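Local structure of halohydrin dehalogenase (Rhizobium radiobacter, 4IY1) at residues K10-M15 and N79-V84; V28-E33 and P49-M54; S34-D39 and S55-V60; F171-N176 and F237-G242; Y205-R210 and F243-R248. The protein probably catalyses the reversible ring closure of vicinal halohydrins to epoxides with release of halide, on a short-chain dehydrogenase/reductase scaffold. The protein carries 37 engineered substitutions. All blocks are in the same frame, centred on the assembly; numbering follows the deposited sequence.

Interaction 1. Residues K10-M15 and N79-V84. Engineered in segment 79-84: Ala82 (natural residue Phe), Pro83 (natural residue Ala), Val84 (natural residue Pro).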
# COMPACT_ATOMS: atom_id res chain seq x y z
N LYS B 10 28.40 2.84 -12.85
CA LYS B 10 29.10 1.57 -12.65
C LYS B 10 28.44 0.65 -11.63
O LYS B 10 28.95 -0.44 -11.38
CB LYS B 10 30.55 1.81 -12.23
CG LYS B 10 31.40 2.48 -13.31
CD LYS B 10 32.81 2.74 -12.80
CE LYS B 10 33.84 2.81 -13.93
NZ LYS B 10 35.18 3.23 -13.43
N HIS B 11 27.34 1.09 -11.03
CA HIS B 11 26.74 0.31 -9.94
C HIS B 11 25.26 0.17 -10.07
O HIS B 11 24.60 0.96 -10.76
CB HIS B 11 27.08 0.93 -8.59
CG HIS B 11 28.54 1.29 -8.43
ND1 HIS B 11 29.45 0.42 -7.97
CD2 HIS B 11 29.21 2.50 -8.64
CE1 HIS B 11 30.66 1.02 -7.93
NE2 HIS B 11 30.51 2.29 -8.36
N PHE B 12 24.71 -0.76 -9.28
CA PHE B 12 23.25 -0.90 -9.09
C PHE B 12 22.57 -0.98 -10.45
O PHE B 12 22.81 -1.93 -11.19
CB PHE B 12 22.70 0.27 -8.23
CG PHE B 12 21.35 -0.01 -7.58
CD1 PHE B 12 20.83 -1.31 -7.49
CD2 PHE B 12 20.61 1.03 -7.03
CE1 PHE B 12 19.62 -1.56 -6.83
CE2 PHE B 12 19.39 0.80 -6.40
CZ PHE B 12 18.91 -0.50 -6.28
N GLY B 13 21.72 0.00 -10.78
CA GLY B 13 20.96 -0.02 -12.03
C GLY B 13 21.69 0.64 -13.18
O GLY B 13 21.13 0.82 -14.27
N GLY B 14 22.90 1.13 -12.89
CA GLY B 14 23.60 2.01 -13.81
C GLY B 14 23.78 1.50 -15.24
O GLY B 14 23.35 2.16 -16.19
N MET B 15 24.45 0.36 -15.41
CA MET B 15 24.84 -0.11 -16.78
C MET B 15 23.64 -0.60 -17.57
O MET B 15 23.44 -0.24 -18.73
CB MET B 15 25.92 -1.20 -16.72
CG MET B 15 27.21 -0.73 -16.09
SD MET B 15 27.94 0.64 -17.00
CE MET B 15 28.23 -0.15 -18.59
N ASN B 79 20.16 7.04 -10.11
CA ASN B 79 20.54 5.68 -9.71
C ASN B 79 21.34 5.78 -8.43
O ASN B 79 22.56 5.95 -8.44
CB ASN B 79 21.37 5.04 -10.84
CG ASN B 79 21.97 3.69 -10.47
OD1 ASN B 79 21.27 2.77 -10.07
ND2 ASN B 79 23.29 3.57 -10.63
N ASP B 80 20.64 5.79 -7.31
CA ASP B 80 21.24 6.14 -6.05
C ASP B 80 21.73 4.96 -5.22
O ASP B 80 21.08 3.91 -5.14
CB ASP B 80 20.29 7.02 -5.24
CG ASP B 80 20.10 8.39 -5.88
OD1 ASP B 80 21.11 9.13 -6.06
OD2 ASP B 80 18.98 8.65 -6.36
N ILE B 81 22.90 5.12 -4.62
CA ILE B 81 23.55 4.03 -3.92
C ILE B 81 24.09 4.52 -2.60
O ILE B 81 24.34 5.71 -2.44
CB ILE B 81 24.68 3.40 -4.76
CG1 ILE B 81 25.73 4.48 -5.10
CG2 ILE B 81 24.09 2.85 -6.07
CD1 ILE B 81 26.97 3.97 -5.79
N ALA B 82 24.11 3.63 -1.62
CA ALA B 82 24.82 3.90 -0.39
C ALA B 82 25.08 2.59 0.27
O ALA B 82 24.32 1.63 0.08
CB ALA B 82 24.00 4.80 0.52
N PRO B 83 26.16 2.52 1.05
CA PRO B 83 26.43 1.27 1.74
C PRO B 83 25.33 0.98 2.75
O PRO B 83 25.05 1.83 3.60
CB PRO B 83 27.77 1.54 2.45
CG PRO B 83 28.44 2.55 1.59
CD PRO B 83 27.32 3.44 1.10
N VAL B 84 24.66 -0.16 2.60
CA VAL B 84 23.96 -0.79 3.71
C VAL B 84 24.90 -1.69 4.52
O VAL B 84 25.52 -2.61 3.97
CB VAL B 84 22.77 -1.65 3.24
CG1 VAL B 84 23.16 -2.54 2.06
CG2 VAL B 84 22.25 -2.49 4.39

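Interaction 2. Residues V28-E33 and P49-M54. Engineered in segment 49-54: Ile52 (natural residue Lys).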
# COMPACT_ATOMS: atom_id res chain seq x y z
N VAL B 28 23.32 9.25 -24.23
CA VAL B 28 23.39 8.99 -22.81
C VAL B 28 24.64 9.55 -22.16
O VAL B 28 25.73 8.99 -22.33
CB VAL B 28 23.31 7.48 -22.52
CG1 VAL B 28 23.17 7.23 -21.01
CG2 VAL B 28 22.14 6.87 -23.27
N ALA B 29 24.46 10.57 -21.32
CA ALA B 29 25.53 11.03 -20.45
C ALA B 29 25.55 10.25 -19.15
O ALA B 29 24.48 9.92 -18.60
CB ALA B 29 25.38 12.51 -20.18
N CYS B 30 26.74 9.92 -18.69
CA CYS B 30 26.92 9.04 -17.54
C CYS B 30 27.72 9.74 -16.47
O CYS B 30 28.75 10.37 -16.75
CB CYS B 30 27.66 7.77 -17.92
SG CYS B 30 26.85 6.80 -19.19
N HIS B 31 27.34 9.49 -15.23
CA HIS B 31 28.05 10.03 -14.10
C HIS B 31 28.55 8.91 -13.24
O HIS B 31 27.94 7.83 -13.19
CB HIS B 31 27.14 10.99 -13.33
CG HIS B 31 27.39 11.02 -11.84
ND1 HIS B 31 27.07 10.00 -11.03
CD2 HIS B 31 27.95 12.01 -11.03
CE1 HIS B 31 27.47 10.28 -9.77
NE2 HIS B 31 27.99 11.51 -9.77
N ASP B 32 29.72 9.11 -12.66
CA ASP B 32 30.24 8.19 -11.66
C ASP B 32 31.27 8.89 -10.81
O ASP B 32 31.93 9.86 -11.25
CB ASP B 32 30.86 6.96 -12.33
CG ASP B 32 31.06 5.83 -11.35
OD1 ASP B 32 32.17 5.67 -10.83
OD2 ASP B 32 30.08 5.14 -11.04
N GLU B 33 31.37 8.45 -9.56
CA GLU B 33 32.31 9.04 -8.62
C GLU B 33 33.72 8.90 -9.20
O GLU B 33 34.52 9.85 -9.20
CB GLU B 33 32.19 8.32 -7.27
CG GLU B 33 32.83 9.03 -6.09
CD GLU B 33 32.44 8.43 -4.75
OE1 GLU B 33 31.31 7.93 -4.62
OE2 GLU B 33 33.26 8.49 -3.80
N PRO B 49 32.12 3.52 -26.28
CA PRO B 49 32.17 4.67 -27.18
C PRO B 49 30.80 5.27 -27.43
O PRO B 49 30.71 6.40 -27.90
CB PRO B 49 32.75 4.09 -28.48
CG PRO B 49 32.56 2.61 -28.38
CD PRO B 49 32.64 2.29 -26.92
N GLN B 50 29.74 4.51 -27.17
CA GLN B 50 28.37 5.01 -27.37
C GLN B 50 27.86 5.81 -26.18
O GLN B 50 26.95 6.60 -26.33
CB GLN B 50 27.41 3.86 -27.66
CG GLN B 50 26.96 3.11 -26.42
CD GLN B 50 27.90 1.97 -26.03
OE1 GLN B 50 29.11 2.09 -26.14
NE2 GLN B 50 27.34 0.88 -25.52
N LEU B 51 28.42 5.57 -24.99
CA LEU B 51 28.10 6.34 -23.79
C LEU B 51 29.00 7.57 -23.66
O LEU B 51 30.07 7.62 -24.25
CB LEU B 51 28.25 5.48 -22.55
CG LEU B 51 27.31 4.28 -22.48
CD1 LEU B 51 27.56 3.50 -21.21
CD2 LEU B 51 25.86 4.74 -22.56
N ILE B 52 28.56 8.56 -22.89
CA ILE B 52 29.30 9.82 -22.75
C ILE B 52 29.59 10.16 -21.29
O ILE B 52 28.83 10.92 -20.66
CB ILE B 52 28.54 10.98 -23.40
CG1 ILE B 52 28.32 10.73 -24.87
CG2 ILE B 52 29.30 12.28 -23.22
CD1 ILE B 52 27.81 11.95 -25.59
N PRO B 53 30.67 9.60 -20.72
CA PRO B 53 30.94 9.79 -19.29
C PRO B 53 31.37 11.23 -18.98
O PRO B 53 31.94 11.89 -19.85
CB PRO B 53 32.09 8.81 -19.02
CG PRO B 53 32.79 8.69 -20.33
CD PRO B 53 31.75 8.89 -21.41
N MET B 54 31.07 11.71 -17.78
CA MET B 54 31.39 13.10 -17.38
C MET B 54 32.23 13.11 -16.11
O MET B 54 32.10 12.24 -15.25
CB MET B 54 30.12 13.92 -17.14
CG MET B 54 29.01 13.65 -18.12
SD MET B 54 29.23 14.60 -19.64
CE MET B 54 28.73 16.23 -19.14
O HOH W 1 30.69 11.83 -13.04

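Interaction 3. Residues S34-D39 and S55-V60. Engineered in segment 34-39: His37 (natural residue Gln), Gln38 (natural residue Lys). Engineered in segment 55-60: Val60 (natural residue Ala).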
# COMPACT_ATOMS: atom_id res chain seq x y z
N SER B 34 33.97 7.77 -9.85
CA SER B 34 35.29 7.46 -10.34
C SER B 34 35.66 8.33 -11.54
O SER B 34 36.82 8.40 -11.93
CB SER B 34 35.41 5.99 -10.67
OG SER B 34 34.96 5.74 -11.99
N PHE B 35 34.68 9.00 -12.14
CA PHE B 35 34.97 9.87 -13.26
C PHE B 35 35.62 11.17 -12.81
O PHE B 35 35.71 12.13 -13.59
CB PHE B 35 33.73 10.17 -14.10
CG PHE B 35 33.15 8.97 -14.79
CD1 PHE B 35 31.86 9.01 -15.29
CD2 PHE B 35 33.85 7.78 -14.84
CE1 PHE B 35 31.30 7.88 -15.87
CE2 PHE B 35 33.32 6.67 -15.47
CZ PHE B 35 32.04 6.72 -15.99
N LYS B 36 35.94 11.25 -11.52
CA LYS B 36 36.79 12.31 -10.98
C LYS B 36 38.19 12.24 -11.60
O LYS B 36 38.75 13.24 -12.03
CB LYS B 36 36.92 12.15 -9.46
CG LYS B 36 35.75 12.71 -8.68
CD LYS B 36 36.03 12.76 -7.18
CE LYS B 36 36.86 11.56 -6.76
NZ LYS B 36 36.05 10.67 -5.89
N HIS B 37 38.73 11.03 -11.62
CA HIS B 37 40.03 10.76 -12.21
C HIS B 37 39.92 10.48 -13.68
O HIS B 37 39.34 9.46 -14.08
CB HIS B 37 40.62 9.55 -11.50
CG HIS B 37 40.30 9.50 -10.03
ND1 HIS B 37 39.62 8.48 -9.48
CD2 HIS B 37 40.50 10.44 -9.02
CE1 HIS B 37 39.46 8.72 -8.16
NE2 HIS B 37 40.01 9.91 -7.88
N GLN B 38 40.57 11.31 -14.49
CA GLN B 38 40.51 11.17 -15.95
C GLN B 38 41.06 9.85 -16.52
O GLN B 38 40.68 9.44 -17.61
CB GLN B 38 41.17 12.35 -16.64
CG GLN B 38 42.68 12.24 -16.71
CD GLN B 38 43.28 13.19 -17.73
OE1 GLN B 38 42.58 14.02 -18.30
NE2 GLN B 38 44.58 13.07 -17.95
N ASP B 39 41.95 9.19 -15.78
CA ASP B 39 42.28 7.80 -16.09
C ASP B 39 40.97 7.06 -16.27
O ASP B 39 40.62 6.65 -17.38
CB ASP B 39 43.05 7.14 -14.93
CG ASP B 39 43.68 8.18 -14.02
OD1 ASP B 39 44.53 9.00 -14.52
OD2 ASP B 39 43.34 8.19 -12.80
N SER B 55 33.07 14.13 -15.97
CA SER B 55 33.86 14.30 -14.76
C SER B 55 32.99 14.88 -13.64
O SER B 55 33.18 14.56 -12.47
CB SER B 55 35.06 15.22 -15.02
OG SER B 55 34.63 16.43 -15.63
N GLU B 56 32.04 15.72 -14.04
CA GLU B 56 31.24 16.53 -13.11
C GLU B 56 30.60 15.67 -12.02
O GLU B 56 30.13 14.57 -12.30
CB GLU B 56 30.16 17.27 -13.89
CG GLU B 56 30.64 18.55 -14.57
CD GLU B 56 31.47 18.31 -15.84
OE1 GLU B 56 32.23 19.22 -16.20
OE2 GLU B 56 31.33 17.27 -16.50
N GLN B 57 30.66 16.12 -10.77
CA GLN B 57 30.27 15.29 -9.63
C GLN B 57 28.95 15.68 -8.96
O GLN B 57 28.24 14.82 -8.46
CB GLN B 57 31.37 15.25 -8.58
CG GLN B 57 32.61 14.49 -9.02
CD GLN B 57 32.30 13.05 -9.37
OE1 GLN B 57 32.06 12.24 -8.49
NE2 GLN B 57 32.35 12.72 -10.66
N GLU B 58 28.69 16.97 -8.84
CA GLU B 58 27.53 17.44 -8.07
C GLU B 58 26.35 17.67 -8.99
O GLU B 58 26.54 17.92 -10.17
CB GLU B 58 27.87 18.75 -7.33
CG GLU B 58 28.89 18.57 -6.21
CD GLU B 58 28.68 17.29 -5.44
OE1 GLU B 58 29.65 16.54 -5.24
OE2 GLU B 58 27.52 17.01 -5.06
N PRO B 59 25.14 17.68 -8.44
CA PRO B 59 23.95 17.70 -9.30
C PRO B 59 23.91 18.88 -10.27
O PRO B 59 23.63 18.69 -11.44
CB PRO B 59 22.79 17.75 -8.31
CG PRO B 59 23.32 17.04 -7.12
CD PRO B 59 24.78 17.40 -7.03
N VAL B 60 24.16 20.09 -9.80
CA VAL B 60 23.93 21.25 -10.65
C VAL B 60 25.02 21.41 -11.74
O VAL B 60 24.71 21.67 -12.89
CB VAL B 60 23.82 22.57 -9.87
CG1 VAL B 60 23.83 23.73 -10.85
CG2 VAL B 60 22.55 22.59 -9.01

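Interaction 4. Residues F171-N176 and F237-G242. Engineered in segment 171-176: Ala174 (natural residue Gly).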
# COMPACT_ATOMS: atom_id res chain seq x y z
N PHE B 171 8.68 8.53 -11.90
CA PHE B 171 8.56 7.09 -11.59
C PHE B 171 9.62 6.76 -10.56
O PHE B 171 10.70 7.35 -10.60
CB PHE B 171 8.86 6.23 -12.82
CG PHE B 171 7.96 6.47 -13.97
CD1 PHE B 171 8.42 7.10 -15.09
CD2 PHE B 171 6.64 6.00 -13.94
CE1 PHE B 171 7.60 7.29 -16.19
CE2 PHE B 171 5.80 6.23 -15.02
CZ PHE B 171 6.27 6.87 -16.13
N ALA B 172 9.35 5.77 -9.70
CA ALA B 172 10.42 5.12 -8.92
C ALA B 172 10.53 3.62 -9.26
O ALA B 172 9.51 2.95 -9.44
CB ALA B 172 10.21 5.31 -7.43
N ILE B 173 11.74 3.10 -9.34
CA ILE B 173 11.92 1.66 -9.54
C ILE B 173 12.56 1.09 -8.30
O ILE B 173 13.65 1.48 -7.93
CB ILE B 173 12.81 1.33 -10.76
CG1 ILE B 173 12.09 1.70 -12.06
CG2 ILE B 173 13.14 -0.17 -10.79
CD1 ILE B 173 13.03 1.70 -13.28
N ALA B 174 11.85 0.18 -7.63
CA ALA B 174 12.26 -0.28 -6.33
C ALA B 174 12.71 -1.77 -6.45
O ALA B 174 11.88 -2.65 -6.43
CB ALA B 174 11.08 -0.18 -5.34
N PRO B 175 14.00 -2.01 -6.66
CA PRO B 175 14.44 -3.36 -6.97
C PRO B 175 14.78 -4.19 -5.75
O PRO B 175 14.96 -3.67 -4.65
CB PRO B 175 15.69 -3.15 -7.85
CG PRO B 175 15.83 -1.66 -8.01
CD PRO B 175 15.05 -1.02 -6.92
N ASN B 176 14.73 -5.50 -5.92
CA ASN B 176 15.50 -6.40 -5.04
C ASN B 176 15.99 -7.60 -5.86
O ASN B 176 15.30 -8.04 -6.76
CB ASN B 176 14.66 -6.86 -3.84
CG ASN B 176 15.44 -7.76 -2.88
OD1 ASN B 176 15.27 -8.99 -2.86
ND2 ASN B 176 16.30 -7.15 -2.08
N PHE B 237 7.62 0.86 -9.06
CA PHE B 237 7.63 -0.48 -9.64
C PHE B 237 8.47 -1.38 -8.76
O PHE B 237 9.57 -1.02 -8.40
CB PHE B 237 8.28 -0.44 -11.03
CG PHE B 237 7.55 0.43 -11.99
CD1 PHE B 237 6.60 -0.10 -12.83
CD2 PHE B 237 7.77 1.80 -12.01
CE1 PHE B 237 5.95 0.70 -13.76
CE2 PHE B 237 7.10 2.61 -12.89
CZ PHE B 237 6.17 2.06 -13.75
N TRP B 238 7.86 -2.45 -8.27
CA TRP B 238 8.54 -3.39 -7.36
C TRP B 238 9.16 -4.50 -8.17
O TRP B 238 8.45 -5.43 -8.61
CB TRP B 238 7.55 -3.94 -6.33
CG TRP B 238 6.86 -2.86 -5.51
CD1 TRP B 238 5.67 -2.15 -5.82
CD2 TRP B 238 7.34 -2.26 -4.25
NE1 TRP B 238 5.38 -1.22 -4.83
CE2 TRP B 238 6.33 -1.24 -3.86
CE3 TRP B 238 8.42 -2.51 -3.40
CZ2 TRP B 238 6.46 -0.49 -2.69
CZ3 TRP B 238 8.55 -1.72 -2.25
CH2 TRP B 238 7.59 -0.75 -1.90
N LEU B 239 10.40 -4.23 -8.60
CA LEU B 239 11.21 -5.12 -9.47
C LEU B 239 11.95 -6.12 -8.59
O LEU B 239 13.14 -5.95 -8.32
CB LEU B 239 12.28 -4.29 -10.18
CG LEU B 239 12.54 -4.33 -11.69
CD1 LEU B 239 13.94 -3.82 -12.04
CD2 LEU B 239 12.23 -5.64 -12.39
N ALA B 240 11.24 -7.11 -8.07
CA ALA B 240 11.84 -7.98 -7.06
C ALA B 240 11.47 -9.46 -7.29
O ALA B 240 11.51 -10.26 -6.34
CB ALA B 240 11.41 -7.52 -5.65
N GLY B 241 11.06 -9.81 -8.51
CA GLY B 241 10.75 -11.21 -8.87
C GLY B 241 9.79 -11.92 -7.93
O GLY B 241 9.85 -13.15 -7.79
N GLY B 242 8.93 -11.16 -7.25
CA GLY B 242 7.90 -11.72 -6.36
C GLY B 242 8.37 -11.88 -4.93
O GLY B 242 7.65 -12.43 -4.08
O HOH W 2 14.14 -10.48 -5.04

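Interaction 5. Residues Y205-R210 and F243-R248. Engineered in segment 205-210: Tyr205 (natural residue Val). Engineered in segment 243-248: Val245 (natural residue Met), Val246 (natural residue Ile).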
# COMPACT_ATOMS: atom_id res chain seq x y z
N TYR B 205 13.19 -17.37 -1.31
CA TYR B 205 12.41 -16.20 -0.90
C TYR B 205 11.84 -15.38 -2.07
O TYR B 205 10.90 -14.59 -1.89
CB TYR B 205 13.20 -15.33 0.07
CG TYR B 205 13.32 -15.91 1.46
CD1 TYR B 205 12.20 -16.10 2.24
CD2 TYR B 205 14.55 -16.33 1.96
CE1 TYR B 205 12.28 -16.66 3.50
CE2 TYR B 205 14.65 -16.93 3.21
CZ TYR B 205 13.51 -17.08 3.99
OH TYR B 205 13.56 -17.62 5.25
N THR B 206 12.42 -15.55 -3.25
CA THR B 206 11.87 -15.00 -4.48
C THR B 206 10.93 -15.98 -5.19
O THR B 206 11.09 -17.21 -5.06
CB THR B 206 12.96 -14.45 -5.43
OG1 THR B 206 13.46 -15.50 -6.26
CG2 THR B 206 14.11 -13.84 -4.64
N ALA B 207 9.88 -15.45 -5.81
CA ALA B 207 8.88 -16.30 -6.49
C ALA B 207 9.46 -16.91 -7.75
O ALA B 207 9.18 -18.06 -8.06
CB ALA B 207 7.60 -15.50 -6.84
N LEU B 208 10.19 -16.13 -8.52
CA LEU B 208 10.76 -16.63 -9.75
C LEU B 208 12.05 -17.45 -9.47
O LEU B 208 12.66 -17.97 -10.38
CB LEU B 208 11.07 -15.48 -10.73
CG LEU B 208 9.93 -14.83 -11.53
CD1 LEU B 208 10.44 -13.54 -12.14
CD2 LEU B 208 9.36 -15.72 -12.62
N GLN B 209 12.49 -17.49 -8.21
CA GLN B 209 13.61 -18.35 -7.82
C GLN B 209 14.89 -18.06 -8.62
O GLN B 209 15.66 -18.96 -8.90
CB GLN B 209 13.24 -19.84 -7.95
CG GLN B 209 12.15 -20.27 -7.00
CD GLN B 209 11.82 -21.76 -7.11
OE1 GLN B 209 11.70 -22.29 -8.22
NE2 GLN B 209 11.58 -22.40 -5.98
N ARG B 210 15.09 -16.79 -8.98
CA ARG B 210 16.34 -16.32 -9.56
C ARG B 210 16.55 -14.86 -9.21
O ARG B 210 15.71 -14.26 -8.54
CB ARG B 210 16.33 -16.48 -11.08
CG ARG B 210 15.12 -15.85 -11.75
CD ARG B 210 15.36 -15.71 -13.25
NE ARG B 210 14.21 -15.10 -13.92
CZ ARG B 210 14.15 -13.83 -14.28
NH1 ARG B 210 15.14 -12.98 -13.97
NH2 ARG B 210 13.09 -13.40 -14.96
N PHE B 243 9.55 -11.37 -4.63
CA PHE B 243 10.00 -11.31 -3.23
C PHE B 243 9.06 -10.40 -2.44
O PHE B 243 8.54 -9.45 -2.99
CB PHE B 243 11.44 -10.78 -3.16
CG PHE B 243 11.99 -10.68 -1.77
CD1 PHE B 243 11.87 -9.50 -1.04
CD2 PHE B 243 12.70 -11.74 -1.21
CE1 PHE B 243 12.42 -9.38 0.22
CE2 PHE B 243 13.23 -11.64 0.06
CZ PHE B 243 13.10 -10.45 0.78
N PRO B 244 8.80 -10.73 -1.16
CA PRO B 244 9.16 -11.97 -0.49
C PRO B 244 8.11 -13.07 -0.66
O PRO B 244 6.91 -12.79 -0.78
CB PRO B 244 9.22 -11.56 0.99
CG PRO B 244 8.34 -10.35 1.10
CD PRO B 244 7.99 -9.86 -0.29
N VAL B 245 8.57 -14.31 -0.55
CA VAL B 245 7.72 -15.48 -0.55
C VAL B 245 8.09 -16.28 0.70
O VAL B 245 9.27 -16.57 0.92
CB VAL B 245 7.95 -16.28 -1.86
CG1 VAL B 245 8.31 -17.73 -1.61
CG2 VAL B 245 6.76 -16.15 -2.79
N VAL B 246 7.13 -16.43 1.61
CA VAL B 246 7.32 -17.28 2.78
C VAL B 246 6.56 -18.58 2.60
O VAL B 246 5.56 -18.64 1.87
CB VAL B 246 6.89 -16.63 4.11
CG1 VAL B 246 7.34 -15.19 4.22
CG2 VAL B 246 5.39 -16.74 4.29
N GLU B 247 7.03 -19.62 3.28
CA GLU B 247 6.51 -20.95 3.07
C GLU B 247 5.26 -21.20 3.90
O GLU B 247 4.99 -20.48 4.88
CB GLU B 247 7.57 -22.01 3.38
CG GLU B 247 7.57 -23.19 2.40
CD GLU B 247 7.19 -22.79 0.98
OE1 GLU B 247 5.97 -22.70 0.67
OE2 GLU B 247 8.11 -22.63 0.14
N ARG B 248 4.46 -22.16 3.45
CA ARG B 248 3.32 -22.64 4.23
C ARG B 248 3.76 -22.99 5.65
O ARG B 248 4.93 -23.34 5.88
CB ARG B 248 2.71 -23.86 3.56
CG ARG B 248 2.70 -23.78 2.04
CD ARG B 248 1.87 -24.90 1.45
NE ARG B 248 2.69 -25.81 0.67
CZ ARG B 248 2.21 -26.64 -0.26
NH1 ARG B 248 0.92 -26.65 -0.52
NH2 ARG B 248 3.03 -27.44 -0.93

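Interaction 1. Residues K10-M15 and N79-V84
The amide of Asn79 does the polar work here, gripping the backbone of the 10-15 turn with both of its ends. ND2 donates to His11 O at 2.9 Å, with that oxygen close to the amide plane, while OD1 takes the N-H of Gly13 at 2.9 Å. His11 O also accepts from Gly14 N, the closing bond of a type II' turn from His11 to Gly14. Beside the amide, Phe12 CB lies 3.6 Å from Ile81 CG2, and Ile81 CD1 reaches His11 CD2. CG of Asn79 stands anti to its backbone N (chi1 173°), which carries the amide across to the turn. Further out, Thr7 and Asn8 hold the Asn79 backbone, and Ser183 binds His11 ND1. An alanine at Asn79 would probably loosen the turn, since the side-chain bonds to His11 O and Gly13 N would both go. The place is the start of a Rossmann-type fold, where the turn after the first strand leads into helix 14-23 beside the end of strand 75-79.

Interaction 2. Residues V28-E33 and P49-M54
One hydrogen bond and one C-H contact hold Cys30 O: the N-H of Met54, 2.9 Å from Cys30 O and nearly along its C=O axis, and the CA of Pro53, whose C-H points at the same oxygen. This belongs to a parallel pairing of strands 27-30 and 52-53 at one margin of the Rossmann-type sheet, the two strands of a beta-alpha-beta unit whose crossover is helix 38-47. Ile52 works in both directions. Its N gives a bond to Val28 O, again almost along the C=O axis, and its O receives Cys30 N at 3.0 Å, this time from well above the carbonyl plane. Ala29 CA adds a C-H contact to Ile52 O.

On the face of Cys30 and Pro53, the thiol does the packing: with SG anti to the carbonyl carbon (chi1 -59°), it rests 3.9 Å from Leu51 CB and equally near CD1. The other branch of Leu51, CD2, lies alongside Val28 and comes within 3.7 Å of its CB. On the face of Ala29 and the engineered Ile52, Met54 CG, set anti to the carbonyl carbon, approaches Ala29 CB at 4.3 Å, and the chain bends at chi2 and chi3 beyond it. Helix 59-70 packs over this face and helix 38-47 over that of Pro53. Beyond the last strand bond a water accepts from Asp32 N and lies 2.7 Å from Met54 O.

Interaction 3. Residues S34-D39 and S55-V60
Gln57 folds back over its own turn. Its CG is anti to the carbonyl carbon (chi1 -69°) and the chain bends at chi2 (-59°), so the carboxamide swings round to the backbone it has just left. There NE2 donates to Ser55 O at 2.7 Å in an almost straight bond, 170° at the hydrogen, with the oxygen practically in the amide plane. A second bond from NE2 goes to Asp32 O; two carbonyls thus hold NE2, which should fix the rotation of the amide.

Lys36 meets this folded side chain crosswise. Its CG, also anti to the carbonyl carbon, sits 3.5 Å from Gln57 CD and 3.6 Å from Gln57 CG, so it is this one methylene of the lysine that lies against the glutamine. Bends at chi3 and chi4 follow further along the lysine chain. No hydrogen bond links the two segments. The closest approach is a C-H...O contact, with Ser55 CA 3.1 Å from Phe35 O. Ser55 CB lies 3.5 Å from Phe35 O.

Phe35 takes the same first torsion as Lys36, but its ring leads away from Ser55 and meets Phe44 of helix 38-47 edge-to-face. Engineered His37, and Glu58, occupy the N-cap positions of helices 38-47 and 59-70. The contact thus joins the turns that follow two neighbouring parallel strands and lead into the next helices, at the C-terminal edge of a Rossmann-type sheet.

Interaction 4. Residues F171-N176 and F237-G242
Strands 170-175 and 236-239 run parallel at one margin of the central sheet; the axes of 171-175 and 237-239 approach to 4.6 Å and are inclined by 27°. Phe237 is bonded through both its backbone N and its O: the N donates to Ala172 O at 2.8 Å, in the carbonyl plane, and the O takes Ala174 N at 2.7 Å, nearly along the C=O axis. The following bond, Leu239 N to Ala174 O, is weak. Asn176 N then returns to Leu239 O at 2.9 Å from above the carbonyl plane.

The ring of Phe237, placed by a CG anti to the carbonyl carbon, presents its edge to Ala172 O and to Phe171 CD2, which comes within 3.6 Å of CE2 on Phe237. The Phe171 and Phe237 planes are turned 54° from each other. On the same face Ile173 and Leu239 lie side by side, CG2 of Ile173 being 3.9 Å from Leu239 CD1.

In the seven-stranded parallel order of this Rossmann-type fold, strand 236-239 is the last, and helix 214-225 packs on the Phe237 side through Leu224, Val221 and Leu217. The other face carries Trp238 and the engineered Ala174, whose CB sits 4.0 Å from Trp238 CE3. Phe237 packs on Phe237 of the second subunit, whose Gln235 accepts from Trp238 N. Past the strand ends a water lies between Asn176 OD1 and Ala240 O, within bonding distance of both.

Interaction 5. Residues Y205-R210 and F243-R248
Neither segment is regular: 205-210 is the turn leaving helix 196-205, with Thr206 the first residue to drop helical angles, and 243-248 is an extended C-terminal tail with a cis peptide between Phe243 and Pro244. Together they join the end of that helix to the tail that follows the last strand of the Rossmann-type sheet. One weak bond links the backbones, Val245 N to Tyr205 O at 2.7 Å, and Pro244 CA adds a C-H contact to the same oxygen. Phe243 CG is anti to its backbone N (chi1 -180°), which sets the ring beside Tyr205, CE2 3.7 Å from Tyr205 CB; Pro244 CB lies over the centre of one ring face. An alanine at Phe243 would probably leave Tyr205 CB and the Pro244 ring poorly packed. Tyr205 and Val245 are engineered. Tyr205 OH is hydrogen-bonded to Tyr205 OH of the third subunit, while the edge of the Tyr205 ring in this chain meets Val245 O, 3.2 Å from Tyr205 CD1.

Interactions 2 and 4 are strand pairings at the two margins of one parallel sheet, about 24 Å apart between centres, and both rest on backbone bonds. Interaction 1 lies deepest, its centre about 6 Å from that of the chain, and depends instead on a side-chain amide. Interaction 3 continues the strands of interaction 2 into partly exposed turns, Pro53 CB packing on Phe35 CE1. Lys10 NZ to Ser34 OG links interactions 1 and 3, and Phe12 packs on Pro175 between 1 and 4. Interaction 5 extends 4 through Gly241 O and Leu208 N; though buried, its centre is about 23 Å from the chain's, and two other subunits help cover it, whereas 1, 2 and 3 touch none.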